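Local coordinates for SH2 domain-containing protein 3C (Homo sapiens, PDB 3T6G) that acts as an adapter in integrin-mediated adhesion and cell migration, its Ras-GEF-like domain closed to canonical nucleotide exchange yet used to bind BCAR1, at residues 103-108 against 281-286. The protein carries 2 engineered substitutions. Sequence-based numbering, arbitrary orientation.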
loop_
_atom_site.group_PDB
_atom_site.type_symbol
_atom_site.label_atom_id
_atom_site.label_comp_id
_atom_site.label_asym_id
_atom_site.label_seq_id
_atom_site.Cartn_x
_atom_site.Cartn_y
_atom_site.Cartn_z
ATOM N N PHE A 103 1.350 7.772 2.277
ATOM C CA PHE A 103 2.202 7.026 3.192
ATOM C C PHE A 103 3.558 7.714 3.451
ATOM O O PHE A 103 3.842 8.142 4.585
ATOM C CB PHE A 103 2.416 5.625 2.633
ATOM C CG PHE A 103 3.073 4.670 3.589
ATOM C CD1 PHE A 103 2.311 3.914 4.472
ATOM C CD2 PHE A 103 4.447 4.494 3.580
ATOM C CE1 PHE A 103 2.907 3.016 5.335
ATOM C CE2 PHE A 103 5.051 3.586 4.445
ATOM C CZ PHE A 103 4.279 2.845 5.319
ATOM N N HIS A 104 4.396 7.845 2.428
ATOM C CA HIS A 104 5.692 8.423 2.720
ATOM C C HIS A 104 5.627 9.876 3.171
ATOM O O HIS A 104 6.402 10.301 4.025
ATOM C CB HIS A 104 6.727 8.249 1.605
ATOM C CG HIS A 104 8.132 8.495 2.081
ATOM N ND1 HIS A 104 8.647 7.893 3.214
ATOM C CD2 HIS A 104 9.107 9.316 1.618
ATOM C CE1 HIS A 104 9.884 8.311 3.410
ATOM N NE2 HIS A 104 10.190 9.172 2.455
ATOM N N THR A 105 4.717 10.641 2.589
ATOM C CA THR A 105 4.603 12.046 2.933
ATOM C C THR A 105 4.149 12.271 4.391
ATOM O O THR A 105 4.620 13.180 5.067
ATOM C CB THR A 105 3.737 12.757 1.932
ATOM O OG1 THR A 105 4.490 12.871 0.731
ATOM C CG2 THR A 105 3.356 14.168 2.408
ATOM N N MET A 106 3.259 11.410 4.860
ATOM C CA MET A 106 2.860 11.372 6.253
ATOM C C MET A 106 4.082 11.134 7.161
ATOM O O MET A 106 4.325 11.913 8.086
ATOM C CB MET A 106 1.823 10.261 6.423
ATOM C CG MET A 106 1.385 9.945 7.847
ATOM S SD MET A 106 0.284 11.191 8.524
ATOM C CE MET A 106 -0.767 11.657 7.143
ATOM N N SER A 107 4.838 10.066 6.899
ATOM C CA SER A 107 6.055 9.740 7.674
ATOM C C SER A 107 6.993 10.939 7.775
ATOM O O SER A 107 7.510 11.259 8.848
ATOM C CB SER A 107 6.790 8.566 7.050
ATOM O OG SER A 107 6.005 7.393 7.144
ATOM N N ILE A 108 7.163 11.639 6.664
ATOM C CA ILE A 108 7.927 12.870 6.685
ATOM C C ILE A 108 7.321 13.895 7.677
ATOM O O ILE A 108 8.032 14.481 8.496
ATOM C CB ILE A 108 7.991 13.470 5.281
ATOM C CG1 ILE A 108 8.670 12.484 4.321
ATOM C CG2 ILE A 108 8.731 14.787 5.303
ATOM C CD1 ILE A 108 9.093 13.111 2.989
ATOM N N PHE A 281 -2.536 19.095 2.118
ATOM C CA PHE A 281 -2.046 20.045 3.113
ATOM C C PHE A 281 -0.553 19.783 3.365
ATOM O O PHE A 281 0.275 20.710 3.370
ATOM C CB PHE A 281 -2.846 19.952 4.421
ATOM C CG PHE A 281 -2.165 20.615 5.593
ATOM C CD1 PHE A 281 -2.270 21.988 5.793
ATOM C CD2 PHE A 281 -1.414 19.867 6.493
ATOM C CE1 PHE A 281 -1.636 22.609 6.880
ATOM C CE2 PHE A 281 -0.776 20.476 7.587
ATOM C CZ PHE A 281 -0.878 21.847 7.779
ATOM N N GLN A 282 -0.205 18.513 3.543
ATOM C CA GLN A 282 1.188 18.161 3.787
ATOM C C GLN A 282 2.125 18.534 2.645
ATOM O O GLN A 282 3.144 19.182 2.866
ATOM C CB GLN A 282 1.301 16.703 4.186
ATOM C CG GLN A 282 0.527 16.460 5.479
ATOM C CD GLN A 282 0.499 15.022 5.898
ATOM O OE1 GLN A 282 1.016 14.162 5.203
ATOM N NE2 GLN A 282 -0.130 14.743 7.033
ATOM N N MET A 283 1.770 18.162 1.421
ATOM C CA MET A 283 2.616 18.504 0.293
ATOM C C MET A 283 2.917 19.999 0.267
ATOM O O MET A 283 4.067 20.400 0.154
ATOM C CB MET A 283 1.995 18.018 -1.020
ATOM C CG MET A 283 1.847 16.509 -1.052
ATOM S SD MET A 283 0.935 15.911 -2.470
ATOM C CE MET A 283 2.158 16.193 -3.776
ATOM N N ARG A 284 1.885 20.820 0.400
ATOM C CA ARG A 284 2.045 22.276 0.427
ATOM C C ARG A 284 2.869 22.770 1.612
ATOM O O ARG A 284 3.749 23.630 1.468
ATOM C CB ARG A 284 0.672 22.940 0.448
ATOM C CG ARG A 284 0.026 23.034 -0.923
ATOM C CD ARG A 284 0.662 24.171 -1.672
ATOM N NE ARG A 284 -0.284 24.741 -2.616
ATOM C CZ ARG A 284 -0.884 25.914 -2.474
ATOM N NH1 ARG A 284 -0.623 26.675 -1.422
ATOM N NH2 ARG A 284 -1.734 26.330 -3.405
ATOM N N LEU A 285 2.577 22.230 2.790
ATOM C CA LEU A 285 3.365 22.537 3.981
ATOM C C LEU A 285 4.830 22.243 3.740
ATOM O O LEU A 285 5.681 23.099 3.894
ATOM C CB LEU A 285 2.893 21.686 5.154
ATOM C CG LEU A 285 3.774 21.712 6.394
ATOM C CD1 LEU A 285 3.785 23.102 6.972
ATOM C CD2 LEU A 285 3.244 20.710 7.406
ATOM N N LEU A 286 5.114 21.008 3.364
ATOM C CA LEU A 286 6.482 20.536 3.230
ATOM C C LEU A 286 7.225 21.199 2.069
ATOM O O LEU A 286 8.340 21.691 2.217
ATOM C CB LEU A 286 6.459 19.017 3.080
ATOM C CG LEU A 286 5.950 18.353 4.368
ATOM C CD1 LEU A 286 5.651 16.885 4.184
ATOM C CD2 LEU A 286 6.952 18.556 5.497
#
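Thr-105 OG1, a buried hydroxyl on the helix facing segment 281-286, is gripped by hydrogen bonds to Tyr-300 OH and Glu-101 OE2, while its methyl arm does the touching across the contact. Thr-105 CG2, anti to the backbone N, lies 3.7 Å from Gln-282 CB as the two side chains run past each other in opposite senses. Gln-282 stretches out beyond CG (chi2 176°), which carries its amide over the backbone of helix 93-115 as far as Met-106. Gln-282 OE1 stands 3.5 Å from Met-106 CA, and on the other branch NE2 gives its hydrogen bond to the carbonyl oxygen of Val-276. Met-106 leaves its helix directed away from this neighbour, but bends at chi2 and chi3, which returns CE to the amide, 3.6 Å from OE1 of Gln-282. Here the C-terminal Ras-GEF-like domain, whose regular structure is all helix, with no strand, sets helix 279-287 against helix 93-115, the segment axes 10.0 Å apart at an angle of 51°. An alanine in place of Gln-282 would probably leave the Val-276 carbonyl without this donor and open a gap between the Thr-105 methyl and the end of Met-106. One turn further on the contact becomes apolar: Leu-286 CD1 heads for Thr-105 O (3.9 Å) and touches Ile-108 CG2 alongside, at 3.9 Å, and the same methyl lies 4.0 Å from Thr-105 CG2. Phe-303 of helix 296-314 touches both Ile-108 and Leu-286, bringing a third helix against this end of the pair.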